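Local coordinates for MdcD (Pseudomonas aeruginosa, PDB 5VIP), which probably acts as the beta subunit of a biotin-independent malonate decarboxylase, helping to remove carbon dioxide from the malonyl group, at residues A24-A28 and G29-E33; G64-G68 and Q69-L73; A91-A94 and G95-L99; A134-Q137 and A138-D142. All coordinates share one frame; numbering follows the deposited sequence.

Contact 1. Residues A24-A28 and G29-E33; sequences ALLDA and GSFRE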
loop_
_atom_site.group_PDB
_atom_site.type_symbol
_atom_site.label_atom_id
_atom_site.label_comp_id
_atom_site.label_asym_id
_atom_site.label_seq_id
_atom_site.Cartn_x
_atom_site.Cartn_y
_atom_site.Cartn_z
ATOM N N ALA B 24 7.264 -20.452 -17.415
ATOM C CA ALA B 24 7.382 -21.745 -16.748
ATOM C C ALA B 24 6.144 -22.063 -15.904
ATOM O O ALA B 24 5.751 -23.229 -15.777
ATOM C CB ALA B 24 8.630 -21.773 -15.886
ATOM N N LEU B 25 5.505 -21.039 -15.354
ATOM C CA LEU B 25 4.391 -21.287 -14.427
ATOM C C LEU B 25 3.042 -21.473 -15.137
ATOM O O LEU B 25 2.218 -22.271 -14.692
ATOM C CB LEU B 25 4.286 -20.160 -13.397
ATOM C CG LEU B 25 5.408 -20.081 -12.360
ATOM C CD1 LEU B 25 5.216 -18.866 -11.436
ATOM C CD2 LEU B 25 5.495 -21.374 -11.538
ATOM N N LEU B 26 2.823 -20.746 -16.235
ATOM C CA LEU B 26 1.555 -20.821 -16.977
ATOM C C LEU B 26 1.501 -22.119 -17.772
ATOM O O LEU B 26 2.553 -22.655 -18.144
ATOM C CB LEU B 26 1.403 -19.606 -17.898
ATOM C CG LEU B 26 1.099 -18.283 -17.192
ATOM C CD1 LEU B 26 1.260 -17.075 -18.121
ATOM C CD2 LEU B 26 -0.305 -18.331 -16.633
ATOM N N ASP B 27 0.294 -22.643 -17.999
ATOM C CA ASP B 27 0.140 -23.896 -18.745
ATOM C C ASP B 27 0.889 -23.813 -20.075
ATOM O O ASP B 27 0.902 -22.762 -20.724
ATOM C CB ASP B 27 -1.344 -24.228 -19.017
ATOM C CG ASP B 27 -2.155 -24.506 -17.744
ATOM O OD1 ASP B 27 -1.582 -24.563 -16.631
ATOM O OD2 ASP B 27 -3.394 -24.666 -17.872
ATOM N N ALA B 28 1.510 -24.919 -20.478
ATOM C CA ALA B 28 2.275 -24.966 -21.716
ATOM C C ALA B 28 1.422 -24.561 -22.914
ATOM O O ALA B 28 0.285 -25.018 -23.068
ATOM C CB ALA B 28 2.866 -26.360 -21.933
ATOM N N GLY B 29 1.982 -23.695 -23.754
ATOM C CA GLY B 29 1.269 -23.173 -24.912
ATOM C C GLY B 29 0.262 -22.060 -24.641
ATOM O O GLY B 29 -0.355 -21.566 -25.587
ATOM N N SER B 30 0.085 -21.649 -23.379
ATOM C CA SER B 30 -0.873 -20.572 -23.070
ATOM C C SER B 30 -0.232 -19.191 -22.858
ATOM O O SER B 30 -0.923 -18.168 -22.917
ATOM C CB SER B 30 -1.702 -20.918 -21.824
ATOM O OG SER B 30 -0.931 -20.743 -20.643
ATOM N N PHE B 31 1.075 -19.161 -22.598
ATOM C CA PHE B 31 1.783 -17.916 -22.298
ATOM C C PHE B 31 1.690 -16.888 -23.429
ATOM O O PHE B 31 2.100 -17.131 -24.555
ATOM C CB PHE B 31 3.255 -18.200 -21.988
ATOM C CG PHE B 31 4.087 -16.961 -21.785
ATOM C CD1 PHE B 31 4.150 -16.349 -20.547
ATOM C CD2 PHE B 31 4.811 -16.412 -22.832
ATOM C CE1 PHE B 31 4.930 -15.209 -20.351
ATOM C CE2 PHE B 31 5.577 -15.264 -22.645
ATOM C CZ PHE B 31 5.631 -14.663 -21.400
ATOM N N ARG B 32 1.182 -15.719 -23.089
ATOM C CA ARG B 32 0.918 -14.666 -24.051
ATOM C C ARG B 32 1.298 -13.338 -23.397
ATOM O O ARG B 32 0.581 -12.877 -22.499
ATOM C CB ARG B 32 -0.568 -14.727 -24.429
ATOM C CG ARG B 32 -1.025 -13.842 -25.524
ATOM C CD ARG B 32 -2.372 -14.321 -26.085
ATOM N NE ARG B 32 -3.485 -14.339 -25.124
ATOM C CZ ARG B 32 -4.135 -13.255 -24.698
ATOM N NH1 ARG B 32 -3.759 -12.049 -25.105
ATOM N NH2 ARG B 32 -5.153 -13.375 -23.848
ATOM N N GLU B 33 2.414 -12.730 -23.795
ATOM C CA GLU B 33 2.835 -11.486 -23.141
ATOM C C GLU B 33 2.159 -10.225 -23.690
ATOM O O GLU B 33 2.129 -9.998 -24.901
ATOM C CB GLU B 33 4.356 -11.319 -23.216
ATOM C CG GLU B 33 4.805 -10.065 -22.470
ATOM C CD GLU B 33 6.312 -9.923 -22.330
ATOM O OE1 GLU B 33 7.052 -10.826 -22.795
ATOM O OE2 GLU B 33 6.750 -8.906 -21.726
#

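Contact 2. Residues G64-G68 and Q69-L73; sequences GLLDG and QPAVL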
loop_
_atom_site.group_PDB
_atom_site.type_symbol
_atom_site.label_atom_id
_atom_site.label_comp_id
_atom_site.label_asym_id
_atom_site.label_seq_id
_atom_site.Cartn_x
_atom_site.Cartn_y
_atom_site.Cartn_z
ATOM N N GLY B 64 -2.589 -16.211 -19.719
ATOM C CA GLY B 64 -2.404 -17.637 -19.901
ATOM C C GLY B 64 -3.439 -18.411 -19.129
ATOM O O GLY B 64 -4.455 -17.842 -18.702
ATOM N N LEU B 65 -3.182 -19.706 -18.968
ATOM C CA LEU B 65 -4.049 -20.573 -18.180
ATOM C C LEU B 65 -3.258 -21.128 -17.006
ATOM O O LEU B 65 -2.052 -21.386 -17.116
ATOM C CB LEU B 65 -4.615 -21.720 -19.029
ATOM C CG LEU B 65 -5.464 -21.336 -20.239
ATOM C CD1 LEU B 65 -5.706 -22.607 -21.087
ATOM C CD2 LEU B 65 -6.775 -20.716 -19.790
ATOM N N LEU B 66 -3.935 -21.304 -15.881
ATOM C CA LEU B 66 -3.348 -22.002 -14.735
ATOM C C LEU B 66 -4.253 -23.187 -14.424
ATOM O O LEU B 66 -5.352 -23.001 -13.914
ATOM C CB LEU B 66 -3.205 -21.067 -13.520
ATOM C CG LEU B 66 -2.072 -20.028 -13.644
ATOM C CD1 LEU B 66 -2.121 -18.981 -12.532
ATOM C CD2 LEU B 66 -0.704 -20.718 -13.657
ATOM N N ASP B 67 -3.798 -24.388 -14.778
ATOM C CA ASP B 67 -4.621 -25.605 -14.700
ATOM C C ASP B 67 -5.945 -25.434 -15.444
ATOM O O ASP B 67 -7.003 -25.805 -14.943
ATOM C CB ASP B 67 -4.881 -25.988 -13.233
ATOM C CG ASP B 67 -5.175 -27.472 -13.050
ATOM O OD1 ASP B 67 -4.797 -28.289 -13.923
ATOM O OD2 ASP B 67 -5.784 -27.820 -12.014
ATOM N N GLY B 68 -5.885 -24.853 -16.638
ATOM C CA GLY B 68 -7.074 -24.651 -17.445
ATOM C C GLY B 68 -7.907 -23.427 -17.099
ATOM O O GLY B 68 -8.880 -23.142 -17.791
ATOM N N GLN B 69 -7.528 -22.702 -16.046
ATOM C CA GLN B 69 -8.300 -21.550 -15.579
ATOM C C GLN B 69 -7.679 -20.246 -16.071
ATOM O O GLN B 69 -6.459 -20.120 -16.114
ATOM C CB GLN B 69 -8.397 -21.544 -14.047
ATOM C CG GLN B 69 -9.106 -22.757 -13.476
ATOM C CD GLN B 69 -10.586 -22.760 -13.802
ATOM O OE1 GLN B 69 -11.313 -21.814 -13.495
ATOM N NE2 GLN B 69 -11.033 -23.816 -14.435
ATOM N N PRO B 70 -8.521 -19.288 -16.479
ATOM C CA PRO B 70 -8.015 -18.010 -17.004
ATOM C C PRO B 70 -7.160 -17.309 -15.951
ATOM O O PRO B 70 -7.499 -17.326 -14.768
ATOM C CB PRO B 70 -9.287 -17.214 -17.311
ATOM C CG PRO B 70 -10.360 -17.848 -16.398
ATOM C CD PRO B 70 -9.993 -19.304 -16.350
ATOM N N ALA B 71 -6.048 -16.728 -16.388
ATOM C CA ALA B 71 -5.063 -16.174 -15.473
ATOM C C ALA B 71 -4.323 -14.977 -16.073
ATOM O O ALA B 71 -4.237 -14.810 -17.304
ATOM C CB ALA B 71 -4.058 -17.249 -15.069
ATOM N N VAL B 72 -3.811 -14.134 -15.183
ATOM C CA VAL B 72 -2.890 -13.086 -15.562
ATOM C C VAL B 72 -1.738 -13.163 -14.567
ATOM O O VAL B 72 -1.926 -13.502 -13.394
ATOM C CB VAL B 72 -3.550 -11.686 -15.552
ATOM C CG1 VAL B 72 -4.075 -11.336 -14.162
ATOM C CG2 VAL B 72 -2.565 -10.596 -16.070
ATOM N N LEU B 73 -0.541 -12.889 -15.052
ATOM C CA LEU B 73 0.660 -13.015 -14.253
ATOM C C LEU B 73 1.420 -11.713 -14.407
ATOM O O LEU B 73 1.624 -11.258 -15.528
ATOM C CB LEU B 73 1.490 -14.221 -14.735
ATOM C CG LEU B 73 2.598 -14.813 -13.877
ATOM C CD1 LEU B 73 2.903 -16.247 -14.318
ATOM C CD2 LEU B 73 3.851 -13.956 -13.963
#

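Contact 3. Residues A91-A94 and G95-L99; sequences AKIA and GALEL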
loop_
_atom_site.group_PDB
_atom_site.type_symbol
_atom_site.label_atom_id
_atom_site.label_comp_id
_atom_site.label_asym_id
_atom_site.label_seq_id
_atom_site.Cartn_x
_atom_site.Cartn_y
_atom_site.Cartn_z
ATOM N N ALA B 91 1.678 0.912 -13.592
ATOM C CA ALA B 91 0.376 0.845 -14.248
ATOM C C ALA B 91 0.123 -0.510 -14.903
ATOM O O ALA B 91 -1.029 -0.956 -15.003
ATOM C CB ALA B 91 0.248 1.950 -15.281
ATOM N N LYS B 92 1.183 -1.158 -15.377
ATOM C CA LYS B 92 1.028 -2.490 -15.968
ATOM C C LYS B 92 0.480 -3.467 -14.928
ATOM O O LYS B 92 -0.419 -4.254 -15.210
ATOM C CB LYS B 92 2.363 -2.994 -16.531
ATOM C CG LYS B 92 2.742 -2.334 -17.861
ATOM C CD LYS B 92 4.126 -2.756 -18.349
ATOM C CE LYS B 92 4.113 -4.164 -18.922
ATOM N NZ LYS B 92 5.409 -4.538 -19.580
ATOM N N ILE B 93 1.013 -3.400 -13.714
ATOM C CA ILE B 93 0.574 -4.318 -12.671
ATOM C C ILE B 93 -0.839 -3.954 -12.218
ATOM O O ILE B 93 -1.707 -4.815 -12.153
ATOM C CB ILE B 93 1.529 -4.306 -11.480
ATOM C CG1 ILE B 93 2.945 -4.724 -11.921
ATOM C CG2 ILE B 93 1.011 -5.237 -10.365
ATOM C CD1 ILE B 93 3.999 -4.542 -10.834
ATOM N N ALA B 94 -1.061 -2.679 -11.902
ATOM C CA ALA B 94 -2.374 -2.219 -11.449
ATOM C C ALA B 94 -3.446 -2.526 -12.484
ATOM O O ALA B 94 -4.520 -3.025 -12.145
ATOM C CB ALA B 94 -2.341 -0.705 -11.139
ATOM N N GLY B 95 -3.153 -2.232 -13.748
ATOM C CA GLY B 95 -4.119 -2.437 -14.811
ATOM C C GLY B 95 -4.443 -3.899 -15.050
ATOM O O GLY B 95 -5.579 -4.242 -15.369
ATOM N N ALA B 96 -3.450 -4.766 -14.895
ATOM C CA ALA B 96 -3.686 -6.205 -15.044
ATOM C C ALA B 96 -4.633 -6.698 -13.945
ATOM O O ALA B 96 -5.560 -7.465 -14.209
ATOM C CB ALA B 96 -2.383 -6.962 -14.998
ATOM N N LEU B 97 -4.395 -6.242 -12.718
ATOM C CA LEU B 97 -5.255 -6.609 -11.595
ATOM C C LEU B 97 -6.658 -6.043 -11.753
ATOM O O LEU B 97 -7.642 -6.697 -11.405
ATOM C CB LEU B 97 -4.632 -6.129 -10.278
ATOM C CG LEU B 97 -3.407 -6.937 -9.829
ATOM C CD1 LEU B 97 -2.524 -6.140 -8.871
ATOM C CD2 LEU B 97 -3.881 -8.216 -9.154
ATOM N N GLU B 98 -6.753 -4.817 -12.252
ATOM C CA GLU B 98 -8.058 -4.199 -12.482
ATOM C C GLU B 98 -8.883 -4.955 -13.524
ATOM O O GLU B 98 -10.088 -5.142 -13.360
ATOM C CB GLU B 98 -7.877 -2.737 -12.914
ATOM C CG GLU B 98 -7.362 -1.845 -11.786
ATOM C CD GLU B 98 -6.750 -0.535 -12.276
ATOM O OE1 GLU B 98 -6.788 -0.271 -13.496
ATOM O OE2 GLU B 98 -6.222 0.223 -11.434
ATOM N N LEU B 99 -8.242 -5.385 -14.604
ATOM C CA LEU B 99 -8.963 -6.123 -15.638
ATOM C C LEU B 99 -9.369 -7.513 -15.133
ATOM O O LEU B 99 -10.385 -8.061 -15.557
ATOM C CB LEU B 99 -8.118 -6.225 -16.915
ATOM C CG LEU B 99 -8.033 -4.909 -17.715
ATOM C CD1 LEU B 99 -7.074 -5.037 -18.901
ATOM C CD2 LEU B 99 -9.413 -4.490 -18.206
#

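Contact 4. Residues A134-Q137 and A138-D142; sequences AEIQ and AAIVD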
loop_
_atom_site.group_PDB
_atom_site.type_symbol
_atom_site.label_atom_id
_atom_site.label_comp_id
_atom_site.label_asym_id
_atom_site.label_seq_id
_atom_site.Cartn_x
_atom_site.Cartn_y
_atom_site.Cartn_z
ATOM N N ALA B 134 -0.337 2.383 -4.644
ATOM C CA ALA B 134 -1.645 2.526 -4.010
ATOM C C ALA B 134 -2.740 1.945 -4.910
ATOM O O ALA B 134 -3.707 1.350 -4.422
ATOM C CB ALA B 134 -1.934 3.987 -3.683
ATOM N N GLU B 135 -2.576 2.086 -6.220
ATOM C CA GLU B 135 -3.539 1.529 -7.171
ATOM C C GLU B 135 -3.449 0.015 -7.263
ATOM O O GLU B 135 -4.468 -0.656 -7.433
ATOM C CB GLU B 135 -3.347 2.139 -8.572
ATOM C CG GLU B 135 -3.876 3.563 -8.672
ATOM C CD GLU B 135 -3.368 4.319 -9.884
ATOM O OE1 GLU B 135 -2.742 3.699 -10.779
ATOM O OE2 GLU B 135 -3.595 5.552 -9.934
ATOM N N ILE B 136 -2.230 -0.516 -7.188
ATOM C CA ILE B 136 -2.034 -1.958 -7.117
ATOM C C ILE B 136 -2.692 -2.533 -5.871
ATOM O O ILE B 136 -3.373 -3.564 -5.923
ATOM C CB ILE B 136 -0.531 -2.304 -7.128
ATOM C CG1 ILE B 136 0.045 -1.934 -8.496
ATOM C CG2 ILE B 136 -0.315 -3.773 -6.772
ATOM C CD1 ILE B 136 1.548 -1.742 -8.529
ATOM N N GLN B 137 -2.496 -1.859 -4.743
ATOM C CA GLN B 137 -3.073 -2.325 -3.483
ATOM C C GLN B 137 -4.601 -2.315 -3.547
ATOM O O GLN B 137 -5.249 -3.302 -3.181
ATOM C CB GLN B 137 -2.555 -1.485 -2.315
ATOM C CG GLN B 137 -1.095 -1.801 -2.018
ATOM C CD GLN B 137 -0.459 -0.820 -1.064
ATOM O OE1 GLN B 137 -1.074 0.165 -0.672
ATOM N NE2 GLN B 137 0.780 -1.084 -0.689
ATOM N N ALA B 138 -5.167 -1.233 -4.070
ATOM C CA ALA B 138 -6.614 -1.142 -4.273
ATOM C C ALA B 138 -7.153 -2.262 -5.151
ATOM O O ALA B 138 -8.214 -2.823 -4.868
ATOM C CB ALA B 138 -6.988 0.218 -4.898
ATOM N N ALA B 139 -6.432 -2.570 -6.226
ATOM C CA ALA B 139 -6.891 -3.580 -7.172
ATOM C C ALA B 139 -6.830 -4.981 -6.563
ATOM O O ALA B 139 -7.646 -5.848 -6.885
ATOM C CB ALA B 139 -6.070 -3.510 -8.461
ATOM N N ILE B 140 -5.870 -5.207 -5.671
ATOM C CA ILE B 140 -5.773 -6.513 -5.023
ATOM C C ILE B 140 -6.973 -6.742 -4.112
ATOM O O ILE B 140 -7.577 -7.821 -4.111
ATOM C CB ILE B 140 -4.466 -6.645 -4.215
ATOM C CG1 ILE B 140 -3.291 -6.837 -5.182
ATOM C CG2 ILE B 140 -4.548 -7.838 -3.236
ATOM C CD1 ILE B 140 -1.962 -6.597 -4.535
ATOM N N VAL B 141 -7.338 -5.711 -3.354
ATOM C CA VAL B 141 -8.470 -5.819 -2.441
ATOM C C VAL B 141 -9.765 -6.028 -3.245
ATOM O O VAL B 141 -10.584 -6.885 -2.902
ATOM C CB VAL B 141 -8.563 -4.570 -1.522
ATOM C CG1 VAL B 141 -9.795 -4.645 -0.592
ATOM C CG2 VAL B 141 -7.288 -4.444 -0.686
ATOM N N ASP B 142 -9.928 -5.273 -4.327
ATOM C CA ASP B 142 -11.111 -5.421 -5.193
ATOM C C ASP B 142 -11.190 -6.836 -5.766
ATOM O O ASP B 142 -12.237 -7.466 -5.704
ATOM C CB ASP B 142 -11.084 -4.387 -6.324
ATOM C CG ASP B 142 -12.332 -4.419 -7.193
ATOM O OD1 ASP B 142 -13.344 -5.042 -6.796
ATOM O OD2 ASP B 142 -12.297 -3.800 -8.281
#

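Contact 1. Residues A24-A28 and G29-E33
L26 and F31 meet at nearly a right angle: CD1 of the leucine comes up to the edge of the phenyl ring, close to its plane, and lies 3.8 Å from CD1 of F31. The ring is put there by a first torsion that sets CG opposite the backbone N (chi1 175°), beside the carbonyl carbon. Between the two residues the chain reverses in a type II beta turn, D27 to S30, with A28 and G29 at its corners, and polar atoms hold it closed. The carbonyl O of D27 takes two donors from the same residue: the hydroxyl OG of S30 at 2.7 Å and the backbone N of S30 at 3.0 Å. Both come in tilted from the carbonyl plane, the amide more than the hydroxyl. S30 can do this because its OG sits between its own N and carbonyl carbon (chi1 76°), which folds the hydroxyl back over the turn; OG also packs 3.8 Å from CB of L26. G29 takes the left-handed corner, where positive phi favours glycine. The carboxylate of D27 leads away from the turn and accepts from the backbone N atoms of D67 and G68, while S30 OG has a second bond, to L65 N. The turn thus carries the chain from the end of helix 18-25 into strand 32-34, outermost in the sheet of this chain, with L26 leaning on L66 of strand 59-66 and F31 resting on A62 of that strand and on A22 and R23 of the helix.

Contact 2. Residues G64-G68 and Q69-L73
The shortest polar link here runs from L66 N to Q69 O at 2.8 Å. Its return bond, Q69 N to L66 O, is a little longer at 3.1 Å. Between them L66 and Q69 form the hydrogen-bonded pair that closes the loop. Two residues farther from the turn, G64 N gives a bond of 3.2 Å to A71 O, whereas A71 N to G64 O is weak. This is a two-residue beta hairpin joining strands 59-66 and 69-76, and its connection is a type I' turn with D67 and G68 at the corners. Both corners have positive phi, and at G68 the backbone angles suit glycine, since a CB would run into the D67 carbonyl. Next to the turn L65 faces P70 as a non-hydrogen-bonded pair, and CA of L65 makes a CA-H...O contact of 3.2 Å with Q69 O, so that oxygen is approached by a carbon as well as by the amide. L66 and A71 share one face of the sheet. There the first torsion of the leucine (chi1 -74°) lays CG and CD1 against the A71 methyl, with L66 CG 3.7 Å and L66 CD1 3.6 Å from A71 CB. L66 also packs on L237 and F240 of helix 229-242. Q69 starts out on the same face, its CB 3.4 Å from L66 O, and its chain then bends at the second torsion (chi2 -69°). The glutamine side chain also touches P109 and R111, at the start of the neighbouring strand 111-115.

Contact 3. Residues A91-A94 and G95-L99
E98 folds back along the helix over the carbonyl of A94, one turn earlier. Its CB lies 3.5 Å from A94 O and CG comes closer, at 3.1 Å from the same oxygen. CD follows at 3.3 Å from A94 O, so the chain passes beside this carbonyl before reaching the carboxylate, whose OE2 is 4.0 Å from CB of A94. A first torsion with CG opposite the carbonyl carbon (chi1 -70°) starts this path, and the rest of the chain is extended. At its tip, OE1 reaches beyond this chain altogether, to a salt bridge with a basic side chain of another protein's chain. The same A94 O accepts the backbone N of E98, and three further i to i+4 bonds, from G95, A96 and L97 to A91, K92 and I93, belong to the same series. On another side of the helix I93 and L97 lie side by side and point the same way, with CG2 of I93 3.9 Å from CD1 of L97. K92 instead sends its NZ to D57 and the backbone O of V59. These residues form the middle of helix 87-105, the crossover of a beta-alpha-beta unit between parallel strands 69-76 and 111-115. I93 and A96 cover the sheet, as in the layered alpha/beta fold of the crotonase superfamily to which carboxyltransferase domains belong.

Contact 4. Residues A134-Q137 and A138-D142
I136 and I140 supply the apolar contact of this helical turn, CG2 of the first lying 4.0 Å from CD1 of the second, with the two side chains set obliquely. Backbone oxygens add to the packing: I140 CG1 passes 3.4 Å from I136 O, and CG2 of V141 lies 3.4 Å from Q137 O. The valine methyl gets there because CG2 is anti to its carbonyl carbon while CG1 is anti to N (chi1 178°). A139 CB lies likewise 3.4 Å from E135 O. The hydrogen bonds are those of an alpha helix. A138, A139, I140 and V141 donate in turn through their backbone N to the O atoms of A134, E135, I136 and Q137, and all four bonds are 3.0 to 3.2 Å long. Q137 O also receives I140 N, weakly. Polar groups turn to partners beyond the helical turn: OE1 and OE2 of E135 each form a salt bridge with a basic side chain of another protein's chain, A134 O accepts from a polar side chain of that protein, and NE2 of Q137 makes a weak bond to G162 O. This is the later part of helix 126-143, the crossover from strand 111-115 to strand 150-153; I136, A139 and I140 pack on A94 and L97 of helix 87-105, while I136, Q137 and I140 also meet helix 162-169.

How the contacts relate
Contact 1 is at the surface, contact 2 is partly buried, and contacts 3 and 4 are buried. The first two meet at the edge of the main sheet: D27 of contact 1 holds the backbone of the contact 2 hairpin, and strands 32-34 and 59-66 are neighbours. Contact 2 then reaches contact 3 through V72 and A96, sheet against helix. Contacts 3 and 4 lie on adjacent crossover helices, L97 fitting against I136, A139 and I140. The edge turns rely on backbone and hydroxyl hydrogen bonds and on glycines with positive phi; the two helices rely on repeated backbone bonds and aliphatic packing, with glutamates of each reaching another protein's chain.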